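Long-range contacts in alanine racemase, biosynthetic (Pseudomonas aeruginosa PAO1, PDB 6A2F), which belongs to the alanine racemase family of two-domain enzymes, with an N-terminal TIM barrel holding pyridoxal phosphate and a C-terminal beta domain: residues L96-Q101 with I116-W121; A108-G113 with A143-H148; E153-S158 with F186-L191. All blocks are in the same frame, centred on the assembly; numbering follows the deposited sequence.

Contact 1: residues L96-Q101 with I116-W121; sequences LDLVIQ and IPLNVW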
loop_
_atom_site.group_PDB
_atom_site.type_symbol
_atom_site.label_atom_id
_atom_site.label_comp_id
_atom_site.label_asym_id
_atom_site.label_seq_id
_atom_site.Cartn_x
_atom_site.Cartn_y
_atom_site.Cartn_z
ATOM N N LEU A 96 -0.783 -26.910 -12.682
ATOM C CA LEU A 96 -1.756 -25.954 -12.167
ATOM C C LEU A 96 -3.133 -26.138 -12.782
ATOM O O LEU A 96 -3.263 -26.626 -13.911
ATOM C CB LEU A 96 -1.277 -24.522 -12.413
ATOM C CG LEU A 96 0.098 -24.110 -11.877
ATOM C CD1 LEU A 96 0.382 -22.671 -12.260
ATOM C CD2 LEU A 96 0.193 -24.293 -10.371
ATOM N N ASP A 97 -4.155 -25.756 -12.020
ATOM C CA ASP A 97 -5.515 -25.675 -12.532
ATOM C C ASP A 97 -5.668 -24.374 -13.294
ATOM O O ASP A 97 -5.379 -23.297 -12.763
ATOM C CB ASP A 97 -6.535 -25.724 -11.400
ATOM C CG ASP A 97 -6.769 -27.122 -10.877
ATOM O OD1 ASP A 97 -5.889 -27.999 -11.038
ATOM O OD2 ASP A 97 -7.850 -27.343 -10.295
ATOM N N LEU A 98 -6.126 -24.475 -14.535
ATOM C CA LEU A 98 -6.287 -23.302 -15.374
ATOM C C LEU A 98 -7.714 -22.776 -15.333
ATOM O O LEU A 98 -8.664 -23.530 -15.101
ATOM C CB LEU A 98 -5.876 -23.606 -16.815
ATOM C CG LEU A 98 -4.462 -24.147 -17.051
ATOM C CD1 LEU A 98 -4.252 -24.396 -18.535
ATOM C CD2 LEU A 98 -3.393 -23.213 -16.496
ATOM N N VAL A 99 -7.838 -21.467 -15.537
ATOM C CA VAL A 99 -9.115 -20.815 -15.764
ATOM C C VAL A 99 -9.152 -20.284 -17.199
ATOM O O VAL A 99 -8.155 -19.746 -17.699
ATOM C CB VAL A 99 -9.371 -19.683 -14.734
ATOM C CG1 VAL A 99 -10.343 -18.645 -15.270
ATOM C CG2 VAL A 99 -9.897 -20.257 -13.427
ATOM N N ILE A 100 -10.294 -20.471 -17.862
ATOM C CA ILE A 100 -10.580 -19.812 -19.139
ATOM C C ILE A 100 -11.806 -18.894 -18.994
ATOM O O ILE A 100 -12.895 -19.355 -18.658
ATOM C CB ILE A 100 -10.760 -20.825 -20.294
ATOM C CG1 ILE A 100 -9.466 -21.615 -20.517
ATOM C CG2 ILE A 100 -11.170 -20.107 -21.573
ATOM C CD1 ILE A 100 -9.609 -22.816 -21.426
ATOM N N GLN A 101 -11.597 -17.600 -19.250
ATOM C CA GLN A 101 -12.597 -16.541 -19.030
ATOM C C GLN A 101 -13.072 -15.889 -20.311
ATOM O O GLN A 101 -14.154 -15.310 -20.340
ATOM C CB GLN A 101 -11.999 -15.402 -18.213
ATOM C CG GLN A 101 -11.451 -15.787 -16.867
ATOM C CD GLN A 101 -10.439 -14.787 -16.352
ATOM O OE1 GLN A 101 -9.830 -14.035 -17.118
ATOM N NE2 GLN A 101 -10.246 -14.781 -15.044
ATOM N N ILE A 116 0.743 -32.388 -21.037
ATOM C CA ILE A 116 0.013 -33.032 -19.957
ATOM C C ILE A 116 -1.379 -32.403 -19.866
ATOM O O ILE A 116 -1.519 -31.186 -20.016
ATOM C CB ILE A 116 0.810 -32.924 -18.617
ATOM C CG1 ILE A 116 0.125 -33.693 -17.479
ATOM C CG2 ILE A 116 1.068 -31.467 -18.222
ATOM C CD1 ILE A 116 1.060 -34.100 -16.353
ATOM N N PRO A 117 -2.422 -33.229 -19.658
ATOM C CA PRO A 117 -3.743 -32.634 -19.462
ATOM C C PRO A 117 -3.835 -31.934 -18.102
ATOM O O PRO A 117 -3.233 -32.385 -17.130
ATOM C CB PRO A 117 -4.693 -33.838 -19.531
ATOM C CG PRO A 117 -3.854 -35.013 -19.169
ATOM C CD PRO A 117 -2.469 -34.704 -19.660
ATOM N N LEU A 118 -4.572 -30.832 -18.049
ATOM C CA LEU A 118 -4.710 -30.057 -16.821
ATOM C C LEU A 118 -6.183 -29.838 -16.476
ATOM O O LEU A 118 -7.055 -29.943 -17.347
ATOM C CB LEU A 118 -3.983 -28.714 -16.960
ATOM C CG LEU A 118 -2.463 -28.715 -17.178
ATOM C CD1 LEU A 118 -2.018 -27.355 -17.683
ATOM C CD2 LEU A 118 -1.697 -29.092 -15.917
ATOM N N ASN A 119 -6.460 -29.550 -15.206
ATOM C CA ASN A 119 -7.816 -29.195 -14.802
ATOM C C ASN A 119 -8.136 -27.800 -15.325
ATOM O O ASN A 119 -7.343 -26.866 -15.161
ATOM C CB ASN A 119 -7.991 -29.258 -13.283
ATOM C CG ASN A 119 -7.698 -30.633 -12.716
ATOM O OD1 ASN A 119 -7.921 -31.656 -13.363
ATOM N ND2 ASN A 119 -7.198 -30.659 -11.492
ATOM N N VAL A 120 -9.287 -27.686 -15.981
ATOM C CA VAL A 120 -9.731 -26.444 -16.595
ATOM C C VAL A 120 -11.039 -26.001 -15.940
ATOM O O VAL A 120 -12.002 -26.771 -15.874
ATOM C CB VAL A 120 -9.922 -26.607 -18.122
ATOM C CG1 VAL A 120 -10.519 -25.347 -18.733
ATOM C CG2 VAL A 120 -8.600 -26.945 -18.802
ATOM N N TRP A 121 -11.048 -24.768 -15.440
ATOM C CA TRP A 121 -12.242 -24.154 -14.867
ATOM C C TRP A 121 -12.726 -23.067 -15.818
ATOM O O TRP A 121 -12.023 -22.080 -16.060
ATOM C CB TRP A 121 -11.930 -23.536 -13.500
ATOM C CG TRP A 121 -11.490 -24.521 -12.448
ATOM C CD1 TRP A 121 -10.284 -25.165 -12.376
ATOM C CD2 TRP A 121 -12.248 -24.960 -11.311
ATOM N NE1 TRP A 121 -10.248 -25.981 -11.271
ATOM C CE2 TRP A 121 -11.435 -25.873 -10.595
ATOM C CE3 TRP A 121 -13.533 -24.673 -10.825
ATOM C CZ2 TRP A 121 -11.872 -26.507 -9.421
ATOM C CZ3 TRP A 121 -13.966 -25.307 -9.656
ATOM C CH2 TRP A 121 -13.133 -26.206 -8.967
HETATM O O HOH W 1 -4.261 -29.124 -13.279
#
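Asp97, Asn119 and Trp121 all set CG beside their own backbone N and anti to the carbonyl carbon, and in Trp121 (chi1 -63°) this swings the indole edge round to the Asp97 carboxylate. The ring N-H of Trp121 points almost straight at it, NE1 to Asp97 OD2 being 2.9 Å at 168°; the oxygen lies in the indole plane, yet the donor sits above the carboxylate plane. Asp97 and Asn119 run side by side, and Asn119 ND2 reaches Asp97 OD1 (3.0 Å) along a more bent line of 143°, while Asn119 OD1 accepts from Arg152 NH2. A water 3.0 Å from both Asp97 OD1 and Asn119 N donates to the first and accepts from the second. Because OD2 also pairs with Arg75, the buried carboxylate is gripped at both oxygens, consistent with a charged form.

The backbones themselves run parallel: Leu98 N donates to Asn119 O (2.8 Å), Trp121 N to Leu98 O (2.7 Å) and Ile100 N to Trp121 O (3.0 Å). On the opposite face of the sheet from Val99 and Trp121, Ile100 CD1 crosses Val120 CG1 obliquely at 3.8 Å, and both side chains touch Phe109 of helix 103-112. The strands 98-100 and 118-123, parallel and joined through that helix, form a beta-alpha-beta unit, the repeating element of a TIM barrel.

Contact 2: residues A108-G113 with A143-H148; sequences AFLAAG and ARLRSH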
loop_
_atom_site.group_PDB
_atom_site.type_symbol
_atom_site.label_atom_id
_atom_site.label_comp_id
_atom_site.label_asym_id
_atom_site.label_seq_id
_atom_site.Cartn_x
_atom_site.Cartn_y
_atom_site.Cartn_z
ATOM N N ALA A 108 -5.720 -19.221 -26.662
ATOM C CA ALA A 108 -4.323 -19.374 -26.258
ATOM C C ALA A 108 -4.050 -20.754 -25.644
ATOM O O ALA A 108 -2.995 -21.352 -25.888
ATOM C CB ALA A 108 -3.914 -18.263 -25.301
ATOM N N PHE A 109 -5.004 -21.251 -24.855
ATOM C CA PHE A 109 -4.901 -22.588 -24.276
ATOM C C PHE A 109 -4.908 -23.666 -25.361
ATOM O O PHE A 109 -4.054 -24.551 -25.368
ATOM C CB PHE A 109 -6.019 -22.845 -23.261
ATOM C CG PHE A 109 -6.173 -24.296 -22.892
ATOM C CD1 PHE A 109 -5.273 -24.906 -22.020
ATOM C CD2 PHE A 109 -7.205 -25.058 -23.432
ATOM C CE1 PHE A 109 -5.407 -26.242 -21.684
ATOM C CE2 PHE A 109 -7.343 -26.396 -23.098
ATOM C CZ PHE A 109 -6.445 -26.989 -22.221
ATOM N N LEU A 110 -5.879 -23.580 -26.267
ATOM C CA LEU A 110 -5.955 -24.468 -27.429
ATOM C C LEU A 110 -4.647 -24.495 -28.219
ATOM O O LEU A 110 -4.150 -25.569 -28.564
ATOM C CB LEU A 110 -7.116 -24.047 -28.340
ATOM C CG LEU A 110 -8.493 -24.729 -28.250
ATOM C CD1 LEU A 110 -8.817 -25.232 -26.855
ATOM C CD2 LEU A 110 -9.594 -23.797 -28.743
ATOM N N ALA A 111 -4.083 -23.315 -28.483
ATOM C CA ALA A 111 -2.855 -23.199 -29.274
ATOM C C ALA A 111 -1.602 -23.701 -28.546
ATOM O O ALA A 111 -0.606 -24.042 -29.193
ATOM C CB ALA A 111 -2.657 -21.762 -29.743
ATOM N N ALA A 112 -1.655 -23.743 -27.214
ATOM C CA ALA A 112 -0.489 -24.079 -26.391
ATOM C C ALA A 112 0.019 -25.494 -26.631
ATOM O O ALA A 112 1.223 -25.722 -26.613
ATOM C CB ALA A 112 -0.795 -23.872 -24.914
ATOM N N GLY A 113 -0.912 -26.429 -26.837
ATOM C CA GLY A 113 -0.605 -27.824 -27.160
ATOM C C GLY A 113 0.271 -28.488 -26.123
ATOM O O GLY A 113 1.345 -29.000 -26.447
ATOM N N ALA A 143 -18.661 -27.522 -25.117
ATOM C CA ALA A 143 -18.723 -28.423 -26.275
ATOM C C ALA A 143 -17.351 -28.672 -26.913
ATOM O O ALA A 143 -17.060 -29.785 -27.350
ATOM C CB ALA A 143 -19.703 -27.889 -27.315
ATOM N N ARG A 144 -16.515 -27.638 -26.957
ATOM C CA ARG A 144 -15.179 -27.763 -27.526
ATOM C C ARG A 144 -14.244 -28.542 -26.602
ATOM O O ARG A 144 -13.437 -29.349 -27.065
ATOM C CB ARG A 144 -14.589 -26.378 -27.835
ATOM C CG ARG A 144 -13.548 -26.366 -28.957
ATOM C CD ARG A 144 -13.279 -24.950 -29.482
ATOM N NE ARG A 144 -14.450 -24.076 -29.345
ATOM C CZ ARG A 144 -14.519 -22.809 -29.748
ATOM N NH1 ARG A 144 -13.485 -22.224 -30.348
ATOM N NH2 ARG A 144 -15.646 -22.124 -29.555
ATOM N N LEU A 145 -14.378 -28.315 -25.295
ATOM C CA LEU A 145 -13.360 -28.745 -24.331
ATOM C C LEU A 145 -13.630 -30.048 -23.584
ATOM O O LEU A 145 -12.698 -30.624 -23.023
ATOM C CB LEU A 145 -13.067 -27.622 -23.324
ATOM C CG LEU A 145 -12.369 -26.373 -23.870
ATOM C CD1 LEU A 145 -12.387 -25.255 -22.835
ATOM C CD2 LEU A 145 -10.941 -26.679 -24.299
ATOM N N ARG A 146 -14.881 -30.511 -23.574
ATOM C CA ARG A 146 -15.272 -31.664 -22.751
ATOM C C ARG A 146 -14.459 -32.945 -22.995
ATOM O O ARG A 146 -14.160 -33.673 -22.046
ATOM C CB ARG A 146 -16.781 -31.940 -22.849
ATOM C CG ARG A 146 -17.286 -33.152 -22.054
ATOM C CD ARG A 146 -17.217 -32.973 -20.538
ATOM N NE ARG A 146 -15.928 -33.377 -19.966
ATOM C CZ ARG A 146 -15.638 -33.362 -18.663
ATOM N NH1 ARG A 146 -16.540 -32.966 -17.769
ATOM N NH2 ARG A 146 -14.439 -33.749 -18.249
ATOM N N SER A 147 -14.107 -33.213 -24.254
ATOM C CA SER A 147 -13.274 -34.373 -24.584
ATOM C C SER A 147 -11.947 -33.977 -25.256
ATOM O O SER A 147 -11.322 -34.793 -25.946
ATOM C CB SER A 147 -14.050 -35.403 -25.430
ATOM O OG SER A 147 -14.291 -34.924 -26.744
ATOM N N HIS A 148 -11.525 -32.731 -25.041
ATOM C CA HIS A 148 -10.227 -32.251 -25.513
ATOM C C HIS A 148 -9.089 -32.949 -24.757
ATOM O O HIS A 148 -9.125 -33.029 -23.527
ATOM C CB HIS A 148 -10.113 -30.726 -25.349
ATOM C CG HIS A 148 -8.888 -30.140 -25.987
ATOM N ND1 HIS A 148 -8.915 -29.513 -27.215
ATOM C CD2 HIS A 148 -7.599 -30.096 -25.572
ATOM C CE1 HIS A 148 -7.698 -29.103 -27.526
ATOM N NE2 HIS A 148 -6.882 -29.447 -26.547
#
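Leu110 makes the largest single contribution to this contact, with a side chain that sits away from the staggered positions at both torsions (chi1 -96°, chi2 30°). Its CB starts off across the line to segment 143-148, but the bend brings both methyls over. Leu110 CD1 meets Leu145 CD2 at 3.6 Å and lies 4.1 Å from His148 CE1, approaching the imidazole obliquely. The other methyl, Leu110 CD2, touches Arg144 CD at 3.9 Å, the two chains crossing at about a right angle, so the methyls divide between Arg144 on one hand and Leu145 and His148 on the other.

Phe109 instead has CG anti to its backbone N; its CB points toward the other segment, and the ring edge extends to Leu145. The two side chains meet tip to tip: Leu145 CD2 arrives at the ring edge, near its plane, 3.8 Å from Phe109 CE2. Leu145 thus offers one methyl to two neighbours at once. His148 also holds CG anti to N, and its ring inclines at 48° to that of Phe109, with centroids 5.9 Å apart. Arg144 bends at chi3, and its guanidinium makes a cation-pi pair with Trp141. No hydrogen bond joins the two segments.

The type I turn from Leu145 to His148, closed by His148 N to Leu145 O, places the imidazole beside Leu110. Within the fold, helices 103-112 and 135-145 are adjacent on the outside of the barrel: Phe109 rests on Leu98, Ile100 and Val120 of strands 98-100 and 118-123, and Leu145 on Ile100, Leu122, Val151 and Leu154.

Contact 3: residues E153-S158 with F186-L191; sequences ELNLIS and FDQRSL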
loop_
_atom_site.group_PDB
_atom_site.type_symbol
_atom_site.label_atom_id
_atom_site.label_comp_id
_atom_site.label_asym_id
_atom_site.label_seq_id
_atom_site.Cartn_x
_atom_site.Cartn_y
_atom_site.Cartn_z
ATOM N N GLU A 153 -9.889 -32.141 -16.106
ATOM C CA GLU A 153 -11.136 -31.889 -15.425
ATOM C C GLU A 153 -11.757 -30.691 -16.075
ATOM O O GLU A 153 -11.076 -29.711 -16.317
ATOM C CB GLU A 153 -10.893 -31.517 -13.965
ATOM C CG GLU A 153 -11.118 -32.596 -12.926
ATOM C CD GLU A 153 -10.927 -32.069 -11.515
ATOM O OE1 GLU A 153 -10.760 -30.857 -11.352
ATOM O OE2 GLU A 153 -10.939 -32.857 -10.560
ATOM N N LEU A 154 -13.027 -30.782 -16.426
ATOM C CA LEU A 154 -13.696 -29.591 -16.935
ATOM C C LEU A 154 -14.670 -29.112 -15.862
ATOM O O LEU A 154 -15.544 -29.862 -15.424
ATOM C CB LEU A 154 -14.389 -29.847 -18.277
ATOM C CG LEU A 154 -14.866 -28.594 -19.030
ATOM C CD1 LEU A 154 -13.738 -27.589 -19.255
ATOM C CD2 LEU A 154 -15.526 -28.961 -20.354
ATOM N N ASN A 155 -14.490 -27.867 -15.431
ATOM C CA ASN A 155 -15.154 -27.345 -14.240
ATOM C C ASN A 155 -15.879 -26.027 -14.501
ATOM O O ASN A 155 -15.686 -25.399 -15.548
ATOM C CB ASN A 155 -14.135 -27.170 -13.106
ATOM C CG ASN A 155 -13.434 -28.465 -12.740
ATOM O OD1 ASN A 155 -13.970 -29.556 -12.934
ATOM N ND2 ASN A 155 -12.227 -28.352 -12.206
ATOM N N LEU A 156 -16.718 -25.621 -13.550
ATOM C CA LEU A 156 -17.428 -24.348 -13.641
ATOM C C LEU A 156 -17.121 -23.444 -12.447
ATOM O O LEU A 156 -17.144 -23.889 -11.293
ATOM C CB LEU A 156 -18.940 -24.571 -13.776
ATOM C CG LEU A 156 -19.838 -23.330 -13.893
ATOM C CD1 LEU A 156 -19.646 -22.620 -15.226
ATOM C CD2 LEU A 156 -21.304 -23.683 -13.677
ATOM N N ILE A 157 -16.838 -22.176 -12.738
ATOM C CA ILE A 157 -16.556 -21.178 -11.705
ATOM C C ILE A 157 -17.240 -19.835 -12.016
ATOM O O ILE A 157 -17.298 -19.402 -13.172
ATOM C CB ILE A 157 -15.026 -21.016 -11.439
ATOM C CG1 ILE A 157 -14.769 -20.180 -10.175
ATOM C CG2 ILE A 157 -14.298 -20.441 -12.653
ATOM C CD1 ILE A 157 -13.316 -20.085 -9.758
ATOM N N SER A 158 -17.787 -19.210 -10.975
ATOM C CA SER A 158 -18.305 -17.851 -11.053
ATOM C C SER A 158 -18.131 -17.177 -9.698
ATOM O O SER A 158 -17.799 -17.835 -8.709
ATOM C CB SER A 158 -19.772 -17.842 -11.486
ATOM O OG SER A 158 -20.108 -16.608 -12.092
ATOM N N PHE A 186 -19.970 -31.274 -15.584
ATOM C CA PHE A 186 -18.860 -30.620 -14.901
ATOM C C PHE A 186 -18.315 -31.526 -13.802
ATOM O O PHE A 186 -19.079 -32.149 -13.063
ATOM C CB PHE A 186 -19.319 -29.298 -14.278
ATOM C CG PHE A 186 -19.460 -28.169 -15.258
ATOM C CD1 PHE A 186 -18.359 -27.697 -15.967
ATOM C CD2 PHE A 186 -20.692 -27.550 -15.450
ATOM C CE1 PHE A 186 -18.486 -26.640 -16.862
ATOM C CE2 PHE A 186 -20.825 -26.494 -16.342
ATOM C CZ PHE A 186 -19.719 -26.035 -17.047
ATOM N N ASP A 187 -16.992 -31.586 -13.689
ATOM C CA ASP A 187 -16.351 -32.371 -12.640
ATOM C C ASP A 187 -16.423 -31.660 -11.296
ATOM O O ASP A 187 -16.623 -32.298 -10.264
ATOM C CB ASP A 187 -14.898 -32.671 -13.008
ATOM C CG ASP A 187 -14.783 -33.550 -14.231
ATOM O OD1 ASP A 187 -15.136 -34.743 -14.134
ATOM O OD2 ASP A 187 -14.349 -33.053 -15.290
ATOM N N GLN A 188 -16.253 -30.339 -11.318
ATOM C CA GLN A 188 -16.287 -29.518 -10.109
ATOM C C GLN A 188 -17.005 -28.202 -10.371
ATOM O O GLN A 188 -16.913 -27.634 -11.462
ATOM C CB GLN A 188 -14.873 -29.216 -9.584
ATOM C CG GLN A 188 -13.900 -30.386 -9.534
ATOM C CD GLN A 188 -14.134 -31.351 -8.379
ATOM O OE1 GLN A 188 -13.477 -32.377 -8.298
ATOM N NE2 GLN A 188 -15.055 -31.025 -7.485
ATOM N N ARG A 189 -17.716 -27.723 -9.357
ATOM C CA ARG A 189 -18.407 -26.446 -9.432
ATOM C C ARG A 189 -17.974 -25.606 -8.249
ATOM O O ARG A 189 -17.904 -26.102 -7.122
ATOM C CB ARG A 189 -19.926 -26.632 -9.412
ATOM C CG ARG A 189 -20.452 -27.735 -10.317
ATOM C CD ARG A 189 -21.920 -28.004 -10.031
ATOM N NE ARG A 189 -22.157 -29.415 -9.725
ATOM C CZ ARG A 189 -22.465 -29.893 -8.519
ATOM N NH1 ARG A 189 -22.590 -29.080 -7.470
ATOM N NH2 ARG A 189 -22.657 -31.198 -8.360
ATOM N N SER A 190 -17.661 -24.340 -8.510
ATOM C CA SER A 190 -17.223 -23.427 -7.460
ATOM C C SER A 190 -17.854 -22.058 -7.647
ATOM O O SER A 190 -17.769 -21.474 -8.732
ATOM C CB SER A 190 -15.700 -23.315 -7.442
ATOM O OG SER A 190 -15.270 -22.509 -6.366
ATOM N N LEU A 191 -18.479 -21.553 -6.583
ATOM C CA LEU A 191 -19.214 -20.286 -6.630
ATOM C C LEU A 191 -18.999 -19.402 -5.390
ATOM O O LEU A 191 -19.071 -18.175 -5.480
ATOM C CB LEU A 191 -20.708 -20.563 -6.843
ATOM C CG LEU A 191 -21.755 -19.439 -6.866
ATOM C CD1 LEU A 191 -21.445 -18.369 -7.904
ATOM C CD2 LEU A 191 -23.128 -20.043 -7.111
#
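Backbone hydrogen bonds define the parallel pairing. Asp187 N meets Leu154 O at 2.8 Å, Leu156 N meets Gln188 O and Ser190 N meets Leu156 O at 2.9 Å each, and Ser158 N closes on Ser190 O at 3.2 Å. Each donor approaches nearly along the C=O axis.

Side-chain hydrogen bonds gather at the start of the pairing. Asp187 folds CG back beside its own N (chi1 -65°), so that OD2 takes Leu154 N at 2.9 Å through its anti lone pair; the same oxygen forms a salt bridge with Arg146. Within 153-158, Asn155 ND2 donates to Glu153 OE1 at 3.0 Å along an almost straight line (177°), in the amide plane though above the carboxylate plane. That OE1 is also bridged by Arg75.

Apolar contact centres on Phe186. Leu156 CB sits over the middle of one face of the Phe186 ring, 3.5 Å from the centroid and only 6° off the normal, a well-formed CH-pi contact; Leu138 and the edge-to-face ring of His142 border it as well.

Glu153 and Asp187, like-charged but with their carboxylates apart, each have an arginine partner, which would favour their ionised forms, while Asp187, through its carboxylate and its own N-H together, engages both the N-H and the C=O of Leu154, ahead of the bridge of Leu156 with Arg189.

Contacts 1 and 3 belong to one parallel sheet and are joined inside it, since strands 118-123 and 151-157 are neighbours: Val120 N to Glu153 O and Val120 O to Asn155 N are probable hydrogen bonds. Both combine main-chain pairing with buried or half-buried carboxylates, and Arg75 reaches an acid in each. Contact 2 differs in kind, being apolar, partly buried and farther out, between one helix and the end region and following turn of another rather than between strands. It still packs through its apolar side chains on contact 1, and meets contact 3 by both packing and a salt bridge. Contact 1 is the most deeply enclosed of the three.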